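Local atomic coordinates of helicase-like protein (Bacteroides thetaiotaomicron, PDB entry 2FG1), a protein that is a macro-domain protein that probably removes ADP-ribose from modified thymidine in DNA, releasing it by hydrolysis. Residues I6-G11 / V153-L158; V23-C28 / V121-I126. One frame throughout, in Å; residues are numbered along the deposited sequence. Where two conformers were deposited one is given.

Contacts 1 and 2 are two parallel strand pairs of the mixed sheet of a macro domain, their centres about 10 Å apart. Contact 1 joins one outermost strand, 7-10, to 153-157; contact 2, nested between them in the chain, joins 120-123 to 22-29 in the interior. The inner strands 153-157 and 120-123 are sheet neighbours, and side-chain links tie the contacts together. Y156 OH lies 2.7 Å from H122 ND1 in a probable hydrogen bond, D157 OD1 forms a 2.8 Å salt bridge with R125 NH2, and V155 CG2 packs 3.8 Å from M123 CG.

Contact 1 (I6-G11 / V153-L158); sequences ILYIKG and VTVYDL
Y8 lies beside V155, both side chains pointing the same way, with ring atom CD1 3.6 Å from V155 CB. The pair belongs to the parallel edge of the macro-domain sheet, where strand 7-10 runs beside the C-terminal strand 153-157 at 4.7 Å between axes. I6 and V155 join methyl to methyl, CG2 to CG2 at 3.7 Å, and I6 CG2 also sits over one face of the Y8 ring, toward its rim. L7, T154, I9 and Y156 lie on the other face of this strand pair. A chi1 of 60° sets I9 CG1 between the backbone N and the carbonyl carbon, and an extended chi2 (172°) carries CD1 on to Y156 CE1, 3.6 Å away. T154 CG2 lies 3.7 Å from the same I9 CD1. An alanine in place of Y156 would probably leave I9 CD1 without its aromatic neighbour and H122 ND1 and I17 N without their hydroxyl partner. Between the two faces, five backbone hydrogen bonds alternate between the strands: L7 N to V153 O, V155 N to L7 O, I9 N to V155 O, D157 N to I9 O and G11 N to D157 O. In the next shell, Y8 OH is hydrogen-bonded to E139 and W135, while I6 and V153 pack on helix 135-147. D157 OD1, held in the salt bridge to R125, lies near the plane of the Y8 ring at its edge. In the last of the five bonds, 3.0 Å from G11 N to D157 O, the donor is tilted 33° from the carbonyl plane.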
ATOM      1  N   ILE A   6     -13.001   2.689   8.742  1.00 17.03           N
ATOM      2  CA  ILE A   6     -11.546   2.676   8.933  1.00 17.31           C
ATOM      3  C   ILE A   6     -11.223   2.819  10.413  1.00 16.50           C
ATOM      4  O   ILE A   6     -11.814   3.641  11.106  1.00 16.72           O
ATOM      5  CB  ILE A   6     -10.836   3.799   8.141  1.00 17.45           C
ATOM      6  CG1 ILE A   6     -11.052   3.624   6.646  1.00 18.58           C
ATOM      7  CG2 ILE A   6      -9.324   3.851   8.456  1.00 18.42           C
ATOM      8  CD1 ILE A   6     -10.630   4.842   5.831  1.00 19.99           C
ATOM      9  N   LEU A   7     -10.300   2.000  10.889  1.00 16.67           N
ATOM     10  CA  LEU A   7      -9.792   2.094  12.246  1.00 16.85           C
ATOM     11  C   LEU A   7      -8.451   2.824  12.222  1.00 16.87           C
ATOM     12  O   LEU A   7      -7.573   2.454  11.456  1.00 17.43           O
ATOM     13  CB  LEU A   7      -9.598   0.696  12.827  1.00 17.67           C
ATOM     14  CG  LEU A   7      -8.908   0.608  14.186  1.00 17.85           C
ATOM     15  CD1 LEU A   7      -9.784   1.215  15.274  1.00 18.29           C
ATOM     16  CD2 LEU A   7      -8.527  -0.823  14.507  1.00 18.64           C
ATOM     17  N   TYR A   8      -8.311   3.854  13.061  1.00 16.51           N
ATOM     18  CA  TYR A   8      -7.036   4.560  13.220  1.00 16.65           C
ATOM     19  C   TYR A   8      -6.489   4.278  14.599  1.00 16.44           C
ATOM     20  O   TYR A   8      -7.188   4.482  15.595  1.00 16.54           O
ATOM     21  CB  TYR A   8      -7.214   6.073  13.068  1.00 16.98           C
ATOM     22  CG  TYR A   8      -7.668   6.504  11.704  1.00 16.82           C
ATOM     23  CD1 TYR A   8      -6.744   6.793  10.701  1.00 16.59           C
ATOM     24  CD2 TYR A   8      -9.031   6.657  11.424  1.00 17.01           C
ATOM     25  CE1 TYR A   8      -7.159   7.204   9.448  1.00 17.43           C
ATOM     26  CE2 TYR A   8      -9.461   7.072  10.163  1.00 17.48           C
ATOM     27  CZ  TYR A   8      -8.518   7.346   9.195  1.00 17.04           C
ATOM     28  OH  TYR A   8      -8.904   7.747   7.940  1.00 19.79           O
ATOM     29  N   ILE A   9      -5.239   3.821  14.658  1.00 16.56           N
ATOM     30  CA  ILE A   9      -4.584   3.543  15.927  1.00 17.72           C
ATOM     31  C   ILE A   9      -3.143   4.022  15.878  1.00 16.67           C
ATOM     32  O   ILE A   9      -2.607   4.274  14.802  1.00 16.94           O
ATOM     33  CB  ILE A   9      -4.603   2.025  16.294  1.00 17.91           C
ATOM     34  CG1 ILE A   9      -3.887   1.182  15.224  1.00 18.24           C
ATOM     35  CG2 ILE A   9      -6.033   1.519  16.573  1.00 18.96           C
ATOM     36  CD1 ILE A   9      -3.704  -0.275  15.640  1.00 19.94           C
ATOM     37  N   LYS A  10      -2.533   4.128  17.054  1.00 17.00           N
ATOM     38  CA  LYS A  10      -1.097   4.334  17.162  1.00 18.25           C
ATOM     39  C   LYS A  10      -0.389   3.032  16.828  1.00 19.42           C
ATOM     40  O   LYS A  10      -0.838   1.951  17.229  1.00 20.81           O
ATOM     41  CB  LYS A  10      -0.704   4.701  18.600  1.00 18.11           C
ATOM     42  CG  LYS A  10      -1.372   5.935  19.160  1.00 18.52           C
ATOM     43  CD  LYS A  10      -0.915   6.233  20.597  1.00 19.36           C
ATOM     44  CE  LYS A  10      -1.205   5.117  21.617  1.00 19.68           C
ATOM     45  NZ  LYS A  10      -2.634   4.736  21.678  1.00 18.81           N
ATOM     46  N   GLY A  11       0.741   3.133  16.158  1.00 19.90           N
ATOM     47  CA  GLY A  11       1.566   1.958  15.979  1.00 20.87           C
ATOM     48  C   GLY A  11       2.276   1.915  14.658  1.00 20.75           C
ATOM     49  O   GLY A  11       2.383   2.910  13.952  1.00 22.62           O
ATOM     50  N   VAL A 153     -10.035  -2.271   7.586  1.00 17.11           N
ATOM     51  CA  VAL A 153      -8.839  -1.476   7.300  1.00 17.08           C
ATOM     52  C   VAL A 153      -8.378  -0.805   8.573  1.00 16.56           C
ATOM     53  O   VAL A 153      -9.172  -0.136   9.226  1.00 17.04           O
ATOM     54  CB  VAL A 153      -9.112  -0.377   6.241  1.00 17.06           C
ATOM     55  CG1 VAL A 153      -7.865   0.466   6.000  1.00 19.40           C
ATOM     56  CG2 VAL A 153      -9.595  -0.986   4.927  1.00 18.79           C
ATOM     57  N   THR A 154      -7.100  -0.990   8.903  1.00 16.05           N
ATOM     58  CA  THR A 154      -6.460  -0.318  10.029  1.00 16.04           C
ATOM     59  C   THR A 154      -5.335   0.565   9.515  1.00 16.04           C
ATOM     60  O   THR A 154      -4.482   0.100   8.751  1.00 16.82           O
ATOM     61  CB  THR A 154      -5.913  -1.343  11.051  1.00 16.35           C
ATOM     62  OG1 THR A 154      -6.986  -2.209  11.453  1.00 17.28           O
ATOM     63  CG2 THR A 154      -5.372  -0.657  12.304  1.00 16.33           C
ATOM     64  N   VAL A 155      -5.375   1.837   9.918  1.00 16.01           N
ATOM     65  CA  VAL A 155      -4.349   2.823   9.576  1.00 16.24           C
ATOM     66  C   VAL A 155      -3.546   3.080  10.843  1.00 16.43           C
ATOM     67  O   VAL A 155      -4.121   3.328  11.911  1.00 16.67           O
ATOM     68  CB  VAL A 155      -4.969   4.142   9.033  1.00 17.19           C
ATOM     69  CG1 VAL A 155      -3.893   5.197   8.795  1.00 17.73           C
ATOM     70  CG2 VAL A 155      -5.734   3.888   7.730  1.00 17.39           C
ATOM     71  N   TYR A 156      -2.221   3.016  10.697  1.00 16.22           N
ATOM     72  CA  TYR A 156      -1.290   3.090  11.815  1.00 17.13           C
ATOM     73  C   TYR A 156      -0.597   4.440  11.816  1.00 17.31           C
ATOM     74  O   TYR A 156       0.101   4.771  10.859  1.00 18.57           O
ATOM     75  CB  TYR A 156      -0.248   1.955  11.711  1.00 16.87           C
ATOM     76  CG  TYR A 156      -0.864   0.584  11.860  1.00 16.65           C
ATOM     77  CD1 TYR A 156      -0.727  -0.120  13.044  1.00 17.28           C
ATOM     78  CD2 TYR A 156      -1.599   0.008  10.826  1.00 16.85           C
ATOM     79  CE1 TYR A 156      -1.306  -1.372  13.200  1.00 17.40           C
ATOM     80  CE2 TYR A 156      -2.197  -1.240  10.975  1.00 16.58           C
ATOM     81  CZ  TYR A 156      -2.035  -1.921  12.165  1.00 16.08           C
ATOM     82  OH  TYR A 156      -2.623  -3.152  12.336  1.00 17.15           O
ATOM     83  N   ASP A 157      -0.810   5.211  12.880  1.00 17.50           N
ATOM     84  CA  ASP A 157      -0.222   6.537  13.042  1.00 19.55           C
ATOM     85  C   ASP A 157       1.105   6.395  13.782  1.00 21.60           C
ATOM     86  O   ASP A 157       1.162   5.805  14.870  1.00 21.57           O
ATOM     87  CB  ASP A 157      -1.143   7.456  13.870  1.00 18.28           C
ATOM     88  CG  ASP A 157      -2.430   7.856  13.147  1.00 18.64           C
ATOM     89  OD1 ASP A 157      -2.588   7.609  11.934  1.00 21.27           O
ATOM     90  OD2 ASP A 157      -3.300   8.430  13.836  1.00 17.75           O
ATOM     91  N   LEU A 158       2.152   6.978  13.202  1.00 25.20           N
ATOM     92  CA  LEU A 158       3.532   6.872  13.698  1.00 27.01           C
ATOM     93  C   LEU A 158       4.401   7.612  12.698  1.00 28.24           C
ATOM     94  O   LEU A 158       4.326   7.322  11.497  1.00 30.55           O
ATOM     95  CB  LEU A 158       3.995   5.405  13.765  1.00 27.61           C
ATOM     96  CG  LEU A 158       5.405   5.048  14.258  1.00 27.37           C
ATOM     97  CD1 LEU A 158       5.388   4.682  15.735  1.00 29.89           C
ATOM     98  CD2 LEU A 158       5.957   3.888  13.430  1.00 29.79           C
TER

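Contact 2 (V23-C28 / V121-I126); sequences VITHIC and VHMPRI
T25 reaches across to V121 and M123 with both branches of its side chain. From its CB, methyl CG2 runs to V121 CG1 at 3.8 Å, the two side chains crossing at about a right angle. The hydroxyl OG1 is set between backbone N and carbonyl carbon (chi1 59°) and meets only carbon here: V121 CG1, M123 CB at 3.4 Å and, because the selenomethionine chain bends at chi3, its CE methyl. Neither OG1 nor T25 O has a hydrogen-bond partner in the model; T25 O is covered by P124 CD and by I126 CG2. The backbones are joined by two hydrogen bonds, H122 N to V23 O at 2.9 Å and T25 N to H122 O. Beyond these bonds an inverse gamma turn centred on R125 leads to I126, whose CB lies 3.7 Å from I27 CD1, again with side chains at about a right angle. Helix 100-117 packs on V23, T25 and I27, helix 135-147 on M123 and I126, and helix 38-45 on I24, H26 and P124 from the other face. Parallel central strands between helices on both faces are characteristic of the alpha/beta/alpha macro-domain fold.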
ATOM      1  N   VAL A  23      -3.023  -8.237   5.118  1.00 18.09           N
ATOM      2  CA  VAL A  23      -2.276  -7.668   3.991  1.00 18.41           C
ATOM      3  C   VAL A  23      -1.834  -6.264   4.378  1.00 18.21           C
ATOM      4  O   VAL A  23      -2.678  -5.395   4.674  1.00 18.71           O
ATOM      5  CB  VAL A  23      -3.124  -7.616   2.699  1.00 19.07           C
ATOM      6  CG1 VAL A  23      -2.320  -7.028   1.547  1.00 20.31           C
ATOM      7  CG2 VAL A  23      -3.620  -9.014   2.319  1.00 20.43           C
ATOM      8  N   ILE A  24      -0.522  -6.042   4.392  1.00 17.98           N
ATOM      9  CA  ILE A  24       0.033  -4.709   4.630  1.00 18.27           C
ATOM     10  C   ILE A  24       0.185  -4.032   3.274  1.00 18.41           C
ATOM     11  O   ILE A  24       0.916  -4.534   2.406  1.00 18.85           O
ATOM     12  CB  ILE A  24       1.409  -4.803   5.311  1.00 18.09           C
ATOM     13  CG1 ILE A  24       1.284  -5.432   6.697  1.00 18.88           C
ATOM     14  CG2 ILE A  24       2.075  -3.415   5.416  1.00 19.56           C
ATOM     15  CD1 ILE A  24       2.603  -5.963   7.243  1.00 19.86           C
ATOM     16  N   THR A  25      -0.488  -2.902   3.076  1.00 17.92           N
ATOM     17  CA  THR A  25      -0.484  -2.209   1.787  1.00 17.99           C
ATOM     18  C   THR A  25       0.322  -0.929   1.883  1.00 18.11           C
ATOM     19  O   THR A  25       0.150  -0.164   2.829  1.00 18.64           O
ATOM     20  CB  THR A  25      -1.906  -1.821   1.336  1.00 18.98           C
ATOM     21  OG1 THR A  25      -2.508  -0.973   2.327  1.00 19.05           O
ATOM     22  CG2 THR A  25      -2.783  -3.037   1.149  1.00 20.25           C
ATOM     23  N   HIS A  26       1.166  -0.661   0.888  1.00 17.72           N
ATOM     24  CA  HIS A  26       1.897   0.605   0.864  1.00 17.73           C
ATOM     25  C   HIS A  26       2.160   1.021  -0.582  1.00 18.11           C
ATOM     26  O   HIS A  26       2.067   0.209  -1.499  1.00 17.91           O
ATOM     27  CB  HIS A  26       3.184   0.486   1.686  1.00 18.39           C
ATOM     28  CG  HIS A  26       4.212  -0.371   1.037  1.00 18.12           C
ATOM     29  ND1 HIS A  26       5.426   0.128   0.629  1.00 18.82           N
ATOM     30  CD2 HIS A  26       4.178  -1.669   0.654  1.00 18.67           C
ATOM     31  CE1 HIS A  26       6.113  -0.837   0.039  1.00 18.70           C
ATOM     32  NE2 HIS A  26       5.376  -1.934   0.034  1.00 18.27           N
ATOM     33  N   ILE A  27       2.459   2.300  -0.770  1.00 17.49           N
ATOM     34  CA  ILE A  27       2.618   2.881  -2.100  1.00 18.21           C
ATOM     35  C   ILE A  27       4.083   2.936  -2.501  1.00 18.08           C
ATOM     36  O   ILE A  27       4.920   3.562  -1.820  1.00 18.43           O
ATOM     37  CB  ILE A  27       1.999   4.293  -2.184  1.00 18.17           C
ATOM     38  CG1 ILE A  27       0.479   4.229  -1.967  1.00 18.78           C
ATOM     39  CG2 ILE A  27       2.302   4.920  -3.547  1.00 19.42           C
ATOM     40  CD1 ILE A  27      -0.189   5.602  -1.813  1.00 18.67           C
ATOM     41  N   CYS A  28       4.365   2.280  -3.625  1.00 17.73           N
ATOM     42  CA  CYS A  28       5.671   2.275  -4.249  1.00 17.85           C
ATOM     43  C   CYS A  28       5.690   3.198  -5.452  1.00 17.74           C
ATOM     44  O   CYS A  28       4.653   3.528  -6.045  1.00 18.22           O
ATOM     45  CB  CYS A  28       6.009   0.850  -4.703  1.00 18.16           C
ATOM     46  SG  CYS A  28       6.160  -0.335  -3.386  1.00 19.64           S
ATOM     47  N   VAL A 121      -6.850  -5.435   5.912  1.00 17.43           N
ATOM     48  CA  VAL A 121      -5.826  -4.526   5.389  1.00 17.63           C
ATOM     49  C   VAL A 121      -5.244  -3.658   6.496  1.00 17.44           C
ATOM     50  O   VAL A 121      -5.967  -3.187   7.386  1.00 17.44           O
ATOM     51  CB  VAL A 121      -6.404  -3.681   4.238  1.00 17.84           C
ATOM     52  CG1 VAL A 121      -5.480  -2.527   3.833  1.00 18.37           C
ATOM     53  CG2 VAL A 121      -6.665  -4.572   3.032  1.00 19.22           C
ATOM     54  N   HIS A 122      -3.929  -3.467   6.424  1.00 17.16           N
ATOM     55  CA  HIS A 122      -3.158  -2.750   7.425  1.00 17.02           C
ATOM     56  C   HIS A 122      -2.219  -1.814   6.698  1.00 17.25           C
ATOM     57  O   HIS A 122      -1.519  -2.238   5.777  1.00 17.77           O
ATOM     58  CB  HIS A 122      -2.408  -3.762   8.289  1.00 17.55           C
ATOM     59  CG  HIS A 122      -3.339  -4.688   8.993  1.00 16.78           C
ATOM     60  ND1 HIS A 122      -3.770  -4.462  10.280  1.00 17.27           N
ATOM     61  CD2 HIS A 122      -4.022  -5.767   8.540  1.00 17.66           C
ATOM     62  CE1 HIS A 122      -4.644  -5.398  10.613  1.00 17.64           C
ATOM     63  NE2 HIS A 122      -4.818  -6.196   9.571  1.00 17.56           N
HETATM   64  N   MSE A 123      -2.199  -0.541   7.082  1.00 17.14           N
HETATM   65  CA  MSE A 123      -1.435   0.420   6.298  1.00 17.99           C
HETATM   66  C   MSE A 123      -0.942   1.585   7.111  1.00 17.86           C
HETATM   67  O   MSE A 123      -1.562   1.968   8.092  1.00 17.23           O
HETATM   68  CB  MSE A 123      -2.285   0.943   5.137  1.00 17.90           C
HETATM   69  CG  MSE A 123      -3.531   1.726   5.566  1.00 18.45           C
HETATM   70 SE   MSE A 123      -4.406   2.642   4.143  0.90 22.85          SE
HETATM   71  CE  MSE A 123      -5.238   1.183   3.244  1.00 20.42           C
ATOM     72  N   PRO A 124       0.166   2.203   6.665  1.00 18.23           N
ATOM     73  CA  PRO A 124       0.502   3.529   7.184  1.00 18.92           C
ATOM     74  C   PRO A 124      -0.441   4.566   6.546  1.00 19.80           C
ATOM     75  O   PRO A 124      -1.374   4.184   5.817  1.00 19.67           O
ATOM     76  CB  PRO A 124       1.949   3.717   6.712  1.00 19.40           C
ATOM     77  CG  PRO A 124       1.974   2.982   5.385  1.00 18.99           C
ATOM     78  CD  PRO A 124       1.104   1.756   5.609  1.00 18.79           C
ATOM     79  N   ARG A 125      -0.222   5.853   6.830  1.00 20.51           N
ATOM     80  CA  ARG A 125      -0.993   6.914   6.165  0.50 21.12           C
ATOM     81  C   ARG A 125      -0.470   7.067   4.746  1.00 21.40           C
ATOM     82  O   ARG A 125       0.314   7.965   4.431  1.00 21.86           O
ATOM     83  CB  ARG A 125      -0.897   8.254   6.907  0.50 21.05           C
ATOM     84  CG  ARG A 125      -1.366   8.219   8.348  0.50 21.09           C
ATOM     85  CD  ARG A 125      -1.491   9.621   8.936  0.50 22.40           C
ATOM     86  NE  ARG A 125      -2.735  10.269   8.530  0.50 26.07           N
ATOM     87  CZ  ARG A 125      -3.899  10.150   9.169  0.50 25.43           C
ATOM     88  NH1 ARG A 125      -4.965  10.784   8.719  0.50 26.12           N
ATOM     89  NH2 ARG A 125      -4.006   9.398  10.255  0.50 25.04           N
ATOM     90  N   ILE A 126      -0.899   6.144   3.882  0.70 20.78           N
ATOM     91  CA  ILE A 126      -0.338   6.014   2.532  0.70 20.64           C
ATOM     92  C   ILE A 126      -0.488   7.311   1.728  0.70 21.22           C
ATOM     93  O   ILE A 126      -1.542   7.951   1.723  0.70 21.92           O
ATOM     94  CB  ILE A 126      -0.913   4.795   1.755  0.70 20.19           C
ATOM     95  CG1 ILE A 126      -2.435   4.924   1.557  0.70 19.28           C
ATOM     96  CG2 ILE A 126      -0.548   3.465   2.458  0.70 18.28           C
ATOM     97  CD1 ILE A 126      -3.020   3.875   0.614  0.70 19.66           C
TER